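Local coordinates for putative dienelactone hydrolase (Klebsiella pneumoniae subsp. pneumoniae MGH 78578, PDB 3F67), which is a putative hydrolase of the dienelactone hydrolase family, with an alpha/beta-hydrolase fold, and probably cleaves ester or lactone bonds in a substrate not yet identified, at residues R116-T120 / W237-Y241; R127-L131 / S157-P161; W130-N136 / I164-A170; A141-G147 / A170-Y176. One frame throughout, in Å; residues are numbered along the deposited sequence.

Interaction 1. Residues R116-T120 / W237-Y241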
# COMPACT_ATOMS: atom_id res chain seq x y z
N ARG A 116 12.88 3.95 10.18
CA ARG A 116 12.79 2.70 9.38
C ARG A 116 11.35 2.53 8.89
O ARG A 116 10.71 1.46 9.01
CB ARG A 116 13.25 1.49 10.23
CG ARG A 116 14.64 1.71 10.82
CD ARG A 116 15.10 0.47 11.63
NE ARG A 116 15.26 -0.71 10.74
CZ ARG A 116 15.47 -1.95 11.19
NH1 ARG A 116 15.54 -2.18 12.50
NH2 ARG A 116 15.61 -2.97 10.32
N LEU A 117 10.86 3.58 8.25
CA LEU A 117 9.47 3.55 7.75
C LEU A 117 9.39 3.05 6.33
O LEU A 117 10.07 3.56 5.43
CB LEU A 117 8.85 4.96 7.79
CG LEU A 117 7.35 5.08 7.49
CD1 LEU A 117 6.43 4.43 8.55
CD2 LEU A 117 6.99 6.61 7.28
N LEU A 118 8.49 2.09 6.13
CA LEU A 118 8.31 1.40 4.82
C LEU A 118 6.81 1.35 4.53
O LEU A 118 5.99 1.46 5.46
CB LEU A 118 8.87 -0.02 4.92
CG LEU A 118 10.33 -0.14 5.33
CD1 LEU A 118 10.64 -1.58 5.73
CD2 LEU A 118 11.25 0.35 4.21
N ILE A 119 6.42 1.13 3.26
CA ILE A 119 5.01 1.00 2.98
C ILE A 119 4.81 0.03 1.81
O ILE A 119 5.62 -0.01 0.87
CB ILE A 119 4.38 2.38 2.66
CG1 ILE A 119 2.87 2.29 2.49
CG2 ILE A 119 5.08 3.06 1.44
CD1 ILE A 119 2.19 3.75 2.43
N THR A 120 3.74 -0.74 1.88
CA THR A 120 3.32 -1.54 0.72
C THR A 120 1.80 -1.45 0.59
O THR A 120 1.09 -1.27 1.59
CB THR A 120 3.82 -3.00 0.84
OG1 THR A 120 3.66 -3.66 -0.43
CG2 THR A 120 3.07 -3.81 1.95
N TRP A 237 13.50 -5.81 -1.45
CA TRP A 237 13.54 -4.37 -1.66
C TRP A 237 13.69 -3.69 -0.31
O TRP A 237 14.38 -2.68 -0.19
CB TRP A 237 12.23 -3.94 -2.34
CG TRP A 237 12.24 -2.53 -2.88
CD1 TRP A 237 11.65 -1.43 -2.31
CD2 TRP A 237 12.78 -2.12 -4.12
NE1 TRP A 237 11.83 -0.33 -3.13
CE2 TRP A 237 12.50 -0.73 -4.27
CE3 TRP A 237 13.47 -2.79 -5.15
CZ2 TRP A 237 12.88 0.01 -5.40
CZ3 TRP A 237 13.86 -2.07 -6.31
CH2 TRP A 237 13.58 -0.67 -6.42
N PHE A 238 13.00 -4.23 0.69
CA PHE A 238 12.97 -3.67 2.05
C PHE A 238 14.18 -4.07 2.90
O PHE A 238 14.41 -3.50 3.99
CB PHE A 238 11.74 -4.16 2.84
CG PHE A 238 10.42 -3.54 2.40
CD1 PHE A 238 9.20 -4.19 2.69
CD2 PHE A 238 10.38 -2.35 1.65
CE1 PHE A 238 7.97 -3.63 2.30
CE2 PHE A 238 9.14 -1.75 1.26
CZ PHE A 238 7.94 -2.40 1.57
N ALA A 239 14.93 -5.05 2.43
CA ALA A 239 15.86 -5.78 3.34
C ALA A 239 16.89 -4.91 4.08
O ALA A 239 17.23 -5.21 5.25
CB ALA A 239 16.61 -6.87 2.55
N GLN A 240 17.42 -3.88 3.43
CA GLN A 240 18.50 -3.10 4.07
C GLN A 240 18.01 -2.07 5.08
O GLN A 240 18.83 -1.49 5.79
CB GLN A 240 19.34 -2.35 3.01
CG GLN A 240 18.67 -1.06 2.47
CD GLN A 240 19.43 -0.49 1.30
OE1 GLN A 240 20.34 0.30 1.49
NE2 GLN A 240 19.10 -0.92 0.12
N TYR A 241 16.71 -1.78 5.05
CA TYR A 241 16.15 -0.62 5.79
C TYR A 241 15.76 -0.96 7.21
O TYR A 241 15.64 -2.15 7.55
CB TYR A 241 14.96 -0.01 5.01
CG TYR A 241 15.38 0.44 3.65
CD1 TYR A 241 15.02 -0.27 2.49
CD2 TYR A 241 16.21 1.57 3.51
CE1 TYR A 241 15.44 0.17 1.20
CE2 TYR A 241 16.63 2.00 2.23
CZ TYR A 241 16.24 1.28 1.10
OH TYR A 241 16.64 1.73 -0.14
OXT TYR A 241 15.61 -0.02 8.04
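Residues 116-120 are an extended strand, while 237-241 take the chain from the last turn of a helix through a type I beta turn, Phe238 to Tyr241, closed by Tyr241 N bonding to Phe238 O at 3.1 Å. The turn brings the chain terminus back to the start of the strand: the CA atoms of Arg116 and Tyr241 lie 5.9 Å apart, those of Leu118 and Phe238 7.4 Å. The C-terminal carboxylate is gripped by the Arg116 guanidinium: Arg116 NE forms a salt bridge with Tyr241 OXT (2.8 Å), which lies near the guanidinium plane, and Arg116 NH2 a second hydrogen bond to Tyr241 O (2.9 Å), both nearly straight. Beneath this polar clasp, Leu118 lies over one face of the Phe238 ring, its CB 4.2 Å from the ring centroid in a CH-pi contact, and its CD2 also meets Tyr241 CB at 3.8 Å. The edge of the Phe238 ring reaches farther along the strand, CZ standing 3.4 Å from Ile119 O and 4.2 Å from Thr120 CB. The contact fastens the end of helix 224-238 to the central sheet, where strand 116-122 runs between strands 32-38 and 141-145; Phe238 also touches Val143, and Ile119, on the other face, touches helix 124-133.

Interaction 2. Residues R127-L131 / S157-P161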
# COMPACT_ATOMS: atom_id res chain seq x y z
N ARG A 127 -1.83 2.39 -5.75
CA ARG A 127 -1.74 3.77 -6.24
C ARG A 127 -1.35 4.71 -5.11
O ARG A 127 -0.49 5.58 -5.27
CB ARG A 127 -3.05 4.19 -6.92
CG ARG A 127 -3.07 5.71 -7.26
CD ARG A 127 -4.35 6.08 -8.00
NE ARG A 127 -4.50 7.55 -8.07
CZ ARG A 127 -4.96 8.30 -7.08
NH1 ARG A 127 -5.39 7.73 -5.95
NH2 ARG A 127 -5.07 9.62 -7.24
N ILE A 128 -2.02 4.54 -3.97
CA ILE A 128 -1.73 5.36 -2.77
C ILE A 128 -0.26 5.23 -2.37
O ILE A 128 0.37 6.22 -1.98
CB ILE A 128 -2.69 4.94 -1.61
CG1 ILE A 128 -4.16 5.31 -1.94
CG2 ILE A 128 -2.24 5.54 -0.26
CD1 ILE A 128 -4.40 6.81 -2.17
N THR A 129 0.27 4.02 -2.49
CA THR A 129 1.67 3.76 -2.21
C THR A 129 2.60 4.69 -3.02
O THR A 129 3.50 5.29 -2.46
CB THR A 129 2.01 2.25 -2.40
OG1 THR A 129 1.35 1.52 -1.36
CG2 THR A 129 3.53 1.99 -2.18
N TRP A 130 2.38 4.79 -4.34
CA TRP A 130 3.17 5.73 -5.14
C TRP A 130 3.03 7.15 -4.63
O TRP A 130 4.02 7.88 -4.50
CB TRP A 130 2.70 5.70 -6.60
CG TRP A 130 3.10 4.48 -7.40
CD1 TRP A 130 2.29 3.42 -7.78
CD2 TRP A 130 4.39 4.23 -7.98
NE1 TRP A 130 3.02 2.52 -8.56
CE2 TRP A 130 4.31 3.00 -8.69
CE3 TRP A 130 5.63 4.92 -7.95
CZ2 TRP A 130 5.40 2.44 -9.37
CZ3 TRP A 130 6.73 4.37 -8.64
CH2 TRP A 130 6.60 3.14 -9.35
N LEU A 131 1.79 7.57 -4.40
CA LEU A 131 1.56 8.94 -3.92
C LEU A 131 2.30 9.21 -2.61
O LEU A 131 2.85 10.32 -2.41
CB LEU A 131 0.07 9.24 -3.75
CG LEU A 131 -0.82 9.12 -5.01
CD1 LEU A 131 -2.27 9.60 -4.72
CD2 LEU A 131 -0.26 9.79 -6.22
N SER A 157 -9.16 13.14 -6.23
CA SER A 157 -7.96 12.45 -6.70
C SER A 157 -7.33 13.30 -7.83
O SER A 157 -7.48 12.97 -9.02
CB SER A 157 -8.25 11.01 -7.13
OG SER A 157 -8.63 10.23 -6.02
N PRO A 158 -6.68 14.40 -7.47
CA PRO A 158 -6.19 15.30 -8.54
C PRO A 158 -4.84 14.93 -9.20
O PRO A 158 -4.50 15.57 -10.22
CB PRO A 158 -6.01 16.63 -7.81
CG PRO A 158 -5.61 16.21 -6.45
CD PRO A 158 -6.47 14.98 -6.14
N LYS A 159 -4.06 14.02 -8.60
CA LYS A 159 -2.76 13.61 -9.19
C LYS A 159 -2.68 12.12 -9.21
O LYS A 159 -3.18 11.48 -8.30
CB LYS A 159 -1.57 14.15 -8.41
CG LYS A 159 -1.70 15.66 -8.17
CD LYS A 159 -0.46 16.39 -8.51
CE LYS A 159 -0.54 17.81 -7.95
NZ LYS A 159 0.74 18.16 -7.26
N HIS A 160 -2.06 11.59 -10.26
CA HIS A 160 -1.80 10.14 -10.36
C HIS A 160 -0.30 9.89 -10.32
O HIS A 160 0.49 10.85 -10.36
CB HIS A 160 -2.42 9.62 -11.66
CG HIS A 160 -3.91 9.64 -11.62
ND1 HIS A 160 -4.64 8.96 -10.66
CD2 HIS A 160 -4.82 10.31 -12.38
CE1 HIS A 160 -5.93 9.18 -10.85
NE2 HIS A 160 -6.06 10.00 -11.89
N PRO A 161 0.12 8.63 -10.16
CA PRO A 161 1.53 8.35 -10.05
C PRO A 161 2.38 9.00 -11.16
O PRO A 161 3.48 9.48 -10.88
CB PRO A 161 1.60 6.80 -10.02
CG PRO A 161 0.29 6.43 -9.28
CD PRO A 161 -0.72 7.43 -9.87
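Ser157 opens the irregular segment 157-161 by placing its CB 3.5 Å from Arg127 NH2; its hydroxyl is hydrogen-bonded to Asp93, which also forms a salt bridge with Arg127 NH2. Pro158 turns away from the helix. At Lys159 the backbone takes over: the carbonyl O receives a weak hydrogen bond from Arg127 NH2 at 2.9 Å and lies 4.0 Å from Leu131 CD2, while the end of the lysine side chain leads away from the helix. His160 directs its CA-to-CB bond away from the helix, yet its ring swings round so that ND1 accepts a hydrogen bond from Arg127 NE at 3.0 Å. This bond requires ND1 to be without a proton, and NE2 donates to Glu152 O on the other side of the ring. Pro161 closes the segment and makes its broadest apolar contact. Its CG packs 3.7 Å from Trp130 CB, its CB sits over the indole face, 4.2 Å from the centroid of the five-membered ring in a CH-pi contact, and its CD lies 3.9 Å from Arg127 CG. The buried, extended Arg127 thus joins helix 124-133, helix 93-108 and the long excursion after strand 141-145. In the alpha/beta-hydrolase fold, helix 124-133 corresponds to the one that follows the nucleophile elbow, a pattern recognisable here at Gly121, Cys123 and Gly125, so the loop is held against the flank of the probable active-site helix.

Interaction 3. Residues W130-N136 / I164-A170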
# COMPACT_ATOMS: atom_id res chain seq x y z
N TRP A 130 2.38 4.79 -4.34
CA TRP A 130 3.17 5.73 -5.14
C TRP A 130 3.03 7.15 -4.63
O TRP A 130 4.02 7.88 -4.50
CB TRP A 130 2.70 5.70 -6.60
CG TRP A 130 3.10 4.48 -7.40
CD1 TRP A 130 2.29 3.42 -7.78
CD2 TRP A 130 4.39 4.23 -7.98
NE1 TRP A 130 3.02 2.52 -8.56
CE2 TRP A 130 4.31 3.00 -8.69
CE3 TRP A 130 5.63 4.92 -7.95
CZ2 TRP A 130 5.40 2.44 -9.37
CZ3 TRP A 130 6.73 4.37 -8.64
CH2 TRP A 130 6.60 3.14 -9.35
N LEU A 131 1.79 7.57 -4.40
CA LEU A 131 1.56 8.94 -3.92
C LEU A 131 2.30 9.21 -2.61
O LEU A 131 2.85 10.32 -2.41
CB LEU A 131 0.07 9.24 -3.75
CG LEU A 131 -0.82 9.12 -5.01
CD1 LEU A 131 -2.27 9.60 -4.72
CD2 LEU A 131 -0.26 9.79 -6.22
N TYR A 132 2.22 8.25 -1.67
CA TYR A 132 2.84 8.45 -0.35
C TYR A 132 4.36 8.57 -0.47
O TYR A 132 5.00 9.35 0.28
CB TYR A 132 2.47 7.29 0.61
CG TYR A 132 2.72 7.69 2.04
CD1 TYR A 132 2.01 8.73 2.63
CD2 TYR A 132 3.73 7.06 2.77
CE1 TYR A 132 2.27 9.14 3.92
CE2 TYR A 132 4.01 7.46 4.10
CZ TYR A 132 3.26 8.49 4.66
OH TYR A 132 3.51 8.90 5.94
N ALA A 133 4.95 7.83 -1.42
CA ALA A 133 6.38 7.93 -1.65
C ALA A 133 6.82 9.33 -2.14
O ALA A 133 7.96 9.71 -1.93
CB ALA A 133 6.89 6.82 -2.64
N ALA A 134 5.90 10.11 -2.73
CA ALA A 134 6.19 11.50 -3.09
C ALA A 134 5.71 12.48 -2.01
O ALA A 134 5.80 13.71 -2.17
CB ALA A 134 5.52 11.85 -4.41
N HIS A 135 5.15 11.96 -0.93
CA HIS A 135 4.58 12.83 0.11
C HIS A 135 5.45 12.94 1.36
O HIS A 135 5.65 14.03 1.90
CB HIS A 135 3.18 12.32 0.46
CG HIS A 135 2.56 12.98 1.66
ND1 HIS A 135 1.89 14.19 1.58
CD2 HIS A 135 2.51 12.59 2.96
CE1 HIS A 135 1.45 14.52 2.79
NE2 HIS A 135 1.79 13.56 3.64
N ASN A 136 5.92 11.79 1.86
CA ASN A 136 6.63 11.74 3.16
C ASN A 136 8.12 11.61 2.92
O ASN A 136 8.59 10.54 2.53
CB ASN A 136 6.10 10.56 4.06
CG ASN A 136 6.77 10.55 5.44
OD1 ASN A 136 7.75 11.28 5.64
ND2 ASN A 136 6.22 9.77 6.40
N ILE A 164 3.51 12.52 -10.15
CA ILE A 164 4.32 12.75 -8.95
C ILE A 164 5.66 12.07 -9.00
O ILE A 164 6.45 12.21 -8.08
CB ILE A 164 3.56 12.41 -7.64
CG1 ILE A 164 2.93 11.00 -7.65
CG2 ILE A 164 2.44 13.40 -7.48
CD1 ILE A 164 3.91 9.84 -7.52
N ALA A 165 5.93 11.37 -10.12
CA ALA A 165 7.21 10.68 -10.27
C ALA A 165 8.34 11.68 -9.98
O ALA A 165 9.35 11.40 -9.33
CB ALA A 165 7.33 10.07 -11.71
N VAL A 166 8.12 12.91 -10.43
CA VAL A 166 9.04 13.96 -10.20
C VAL A 166 9.38 14.28 -8.72
O VAL A 166 10.46 14.78 -8.43
CB VAL A 166 8.55 15.26 -10.98
CG1 VAL A 166 7.07 15.57 -10.68
CG2 VAL A 166 9.47 16.43 -10.70
N ASP A 167 8.46 13.97 -7.79
CA ASP A 167 8.57 14.33 -6.35
C ASP A 167 8.87 13.09 -5.47
O ASP A 167 8.95 13.19 -4.25
CB ASP A 167 7.25 14.97 -5.85
CG ASP A 167 6.96 16.32 -6.50
OD1 ASP A 167 7.91 17.03 -6.87
OD2 ASP A 167 5.79 16.66 -6.65
N LEU A 168 9.09 11.94 -6.09
CA LEU A 168 9.41 10.72 -5.33
C LEU A 168 10.64 10.88 -4.40
O LEU A 168 11.70 11.43 -4.81
CB LEU A 168 9.57 9.52 -6.27
CG LEU A 168 8.28 9.01 -6.89
CD1 LEU A 168 8.60 8.03 -8.04
CD2 LEU A 168 7.28 8.37 -5.82
N ASN A 169 10.48 10.43 -3.15
CA ASN A 169 11.44 10.64 -2.05
C ASN A 169 12.20 9.36 -1.71
O ASN A 169 13.24 9.42 -1.05
CB ASN A 169 10.72 11.08 -0.76
CG ASN A 169 10.00 12.41 -0.90
OD1 ASN A 169 8.81 12.53 -0.60
ND2 ASN A 169 10.72 13.41 -1.35
N ALA A 170 11.65 8.22 -2.12
CA ALA A 170 12.06 6.88 -1.68
C ALA A 170 12.03 5.93 -2.87
O ALA A 170 11.22 6.14 -3.80
CB ALA A 170 11.06 6.34 -0.62
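Ala134, Ile164 and Leu168 lie at the heart of this contact, where a helix end meets a compact turn. Ala134, just past the last turn of helix 124-133, has its CA only 4.0 Å from that of Leu168, a closeness that its small side chain permits. Its CA also approaches Asp167 O at 3.4 Å in a CA-H...O contact, and its CB rests 3.8 Å from Ile164 CB. Ile164 extends its side chain along the helix, with CG1 3.7 Å from Leu131 CD2 and CD1 3.6 Å from Trp130 O. Leu168 reaches in from the other end of the turn: its CD2 lies 3.6 Å from Ala133 CB and 3.6 Å from Trp130 O, while its CD1 meets the edge of the indole, 4.2 Å from Trp130 CZ3. Between these apolar contacts, the backbone contributes one hydrogen bond, Asn169 N to Ala133 O at 2.9 Å, which satisfies a carbonyl exposed by the ending of the helix. Leu168 and Ala165 also touch Leu195 of helix 185-197. Such packing belongs to the alpha-beta-alpha sandwich of the alpha/beta-hydrolase fold: on one side of the sheet, the connection leading into strand 172-177 is seated on the C-terminal end of helix 124-133.

Interaction 4. Residues A141-G147 / A170-Y176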
# COMPACT_ATOMS: atom_id res chain seq x y z
N ALA A 141 11.36 3.30 1.84
CA ALA A 141 11.12 2.54 0.61
C ALA A 141 9.66 2.16 0.50
O ALA A 141 8.91 2.22 1.51
CB ALA A 141 12.01 1.27 0.58
N ALA A 142 9.26 1.79 -0.72
CA ALA A 142 7.83 1.51 -0.99
C ALA A 142 7.72 0.40 -2.02
O ALA A 142 8.55 0.30 -2.93
CB ALA A 142 7.10 2.78 -1.53
N VAL A 143 6.71 -0.44 -1.86
CA VAL A 143 6.38 -1.50 -2.84
C VAL A 143 4.90 -1.39 -3.19
O VAL A 143 4.03 -1.61 -2.32
CB VAL A 143 6.73 -2.93 -2.30
CG1 VAL A 143 6.34 -4.03 -3.36
CG2 VAL A 143 8.28 -2.98 -2.02
N ALA A 144 4.62 -1.08 -4.47
CA ALA A 144 3.23 -0.82 -4.92
C ALA A 144 2.82 -2.03 -5.76
O ALA A 144 3.51 -2.38 -6.75
CB ALA A 144 3.21 0.44 -5.76
N TRP A 145 1.72 -2.68 -5.39
CA TRP A 145 1.23 -3.80 -6.18
C TRP A 145 0.04 -3.35 -7.02
O TRP A 145 -0.97 -2.95 -6.47
CB TRP A 145 0.76 -4.93 -5.31
CG TRP A 145 1.78 -5.49 -4.32
CD1 TRP A 145 2.32 -4.84 -3.21
CD2 TRP A 145 2.28 -6.85 -4.28
NE1 TRP A 145 3.14 -5.73 -2.52
CE2 TRP A 145 3.11 -6.96 -3.13
CE3 TRP A 145 2.10 -7.98 -5.11
CZ2 TRP A 145 3.81 -8.18 -2.79
CZ3 TRP A 145 2.72 -9.22 -4.76
CH2 TRP A 145 3.57 -9.29 -3.61
N TYR A 146 0.20 -3.45 -8.33
CA TYR A 146 -0.84 -3.17 -9.35
C TYR A 146 -1.75 -2.00 -8.95
O TYR A 146 -2.98 -2.16 -8.83
CB TYR A 146 -1.65 -4.44 -9.66
CG TYR A 146 -1.81 -5.45 -8.53
CD1 TYR A 146 -2.84 -5.32 -7.59
CD2 TYR A 146 -0.98 -6.56 -8.45
CE1 TYR A 146 -3.01 -6.25 -6.56
CE2 TYR A 146 -1.16 -7.52 -7.44
CZ TYR A 146 -2.14 -7.35 -6.51
OH TYR A 146 -2.32 -8.28 -5.53
N GLY A 147 -1.11 -0.84 -8.76
CA GLY A 147 -1.80 0.43 -8.52
C GLY A 147 -1.93 1.21 -9.84
O GLY A 147 -0.96 1.34 -10.59
N ALA A 170 11.65 8.22 -2.12
CA ALA A 170 12.06 6.88 -1.68
C ALA A 170 12.03 5.93 -2.87
O ALA A 170 11.22 6.14 -3.80
CB ALA A 170 11.06 6.34 -0.62
N PRO A 171 12.90 4.88 -2.87
CA PRO A 171 12.87 3.88 -3.94
C PRO A 171 11.55 3.12 -3.95
O PRO A 171 11.12 2.63 -2.88
CB PRO A 171 14.02 2.91 -3.57
CG PRO A 171 14.87 3.69 -2.65
CD PRO A 171 13.99 4.62 -1.90
N VAL A 172 10.91 3.03 -5.13
CA VAL A 172 9.62 2.35 -5.24
C VAL A 172 9.75 1.20 -6.19
O VAL A 172 10.24 1.37 -7.30
CB VAL A 172 8.51 3.27 -5.80
CG1 VAL A 172 7.21 2.52 -5.77
CG2 VAL A 172 8.38 4.56 -4.96
N LEU A 173 9.33 0.02 -5.73
CA LEU A 173 9.26 -1.18 -6.61
C LEU A 173 7.78 -1.37 -6.95
O LEU A 173 6.93 -1.42 -6.03
CB LEU A 173 9.70 -2.41 -5.80
CG LEU A 173 9.38 -3.77 -6.41
CD1 LEU A 173 10.07 -3.98 -7.81
CD2 LEU A 173 9.92 -4.86 -5.44
N GLY A 174 7.45 -1.50 -8.24
CA GLY A 174 6.06 -1.82 -8.60
C GLY A 174 5.96 -3.27 -9.04
O GLY A 174 6.84 -3.77 -9.74
N LEU A 175 4.90 -3.96 -8.63
CA LEU A 175 4.70 -5.37 -9.04
C LEU A 175 3.38 -5.41 -9.81
O LEU A 175 2.31 -5.20 -9.23
CB LEU A 175 4.64 -6.25 -7.75
CG LEU A 175 5.95 -6.20 -6.93
CD1 LEU A 175 5.74 -6.88 -5.55
CD2 LEU A 175 7.15 -6.89 -7.71
N TYR A 176 3.46 -5.66 -11.13
CA TYR A 176 2.32 -5.44 -12.03
C TYR A 176 2.06 -6.72 -12.84
O TYR A 176 2.99 -7.52 -13.07
CB TYR A 176 2.61 -4.22 -12.94
CG TYR A 176 2.31 -2.94 -12.18
CD1 TYR A 176 3.11 -2.54 -11.08
CD2 TYR A 176 1.22 -2.13 -12.54
CE1 TYR A 176 2.82 -1.43 -10.35
CE2 TYR A 176 0.91 -0.96 -11.80
CZ TYR A 176 1.72 -0.61 -10.72
OH TYR A 176 1.41 0.49 -9.95
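Five main-chain hydrogen bonds knit these segments into a parallel pair of strands. Ala142 N donates to Pro171 O (3.0 Å), Leu173 N to Ala142 O (2.9 Å), Ala144 N to Leu173 O (2.8 Å), Leu175 N to Ala144 O (2.8 Å) and Tyr146 N to Leu175 O (2.9 Å). The N and O of Ala142 and Ala144 are therefore met from this side, and Val143, whose own N and O face the other way, bonds to strand 116-122, its O also receiving the Thr120 hydroxyl. Pro171 O takes a second donor, Trp237 NE1. CA-H...O contacts supplement the pattern, as from Val143 CA to Leu173 O at 3.2 Å. Where the first strand gives out, Tyr176 OH donates to Gly147 O at 2.6 Å and itself accepts from Trp130 NE1; its ring lies under Tyr146 CA, 3.8 Å from the centroid. The Tyr146 hydroxyl bonds to Asn215 N, near the putative Cys123-His212-Asp180 triad. On the face bearing Val143 and Trp145, Leu175 CD1 sits 3.5 Å above the centroid of the six-membered indole ring. The strand axes, 4.6 Å apart at 15°, lie deep in the sheet between strands 116-122 and 202-207. Helix 224-238 packs on the Val143 and Leu173 face, and helix 124-133 on that of Ala142, Ala144 and Val172.

How the interactions relate
All four contacts gather round the central sheet, in which strands 116-122, 141-145 and 172-177 are consecutive neighbours. Interaction 1 closes a long loop of chain within which the other three are nested; interactions 2 and 3 start from overlapping parts of helix 124-133, and both cross interaction 4 along the sequence. Interactions 2 and 3 are closest, their centres about 9 Å apart, whereas 1 and 2 are about 19 Å apart. Interaction 4 meets interaction 1 through strand pairing and Trp237, and the helix through Trp130, which bonds to Tyr176. Helices on both sheet faces are thereby tied to strand 116-122, which leads into the probable nucleophile elbow, and to its neighbours in the sheet.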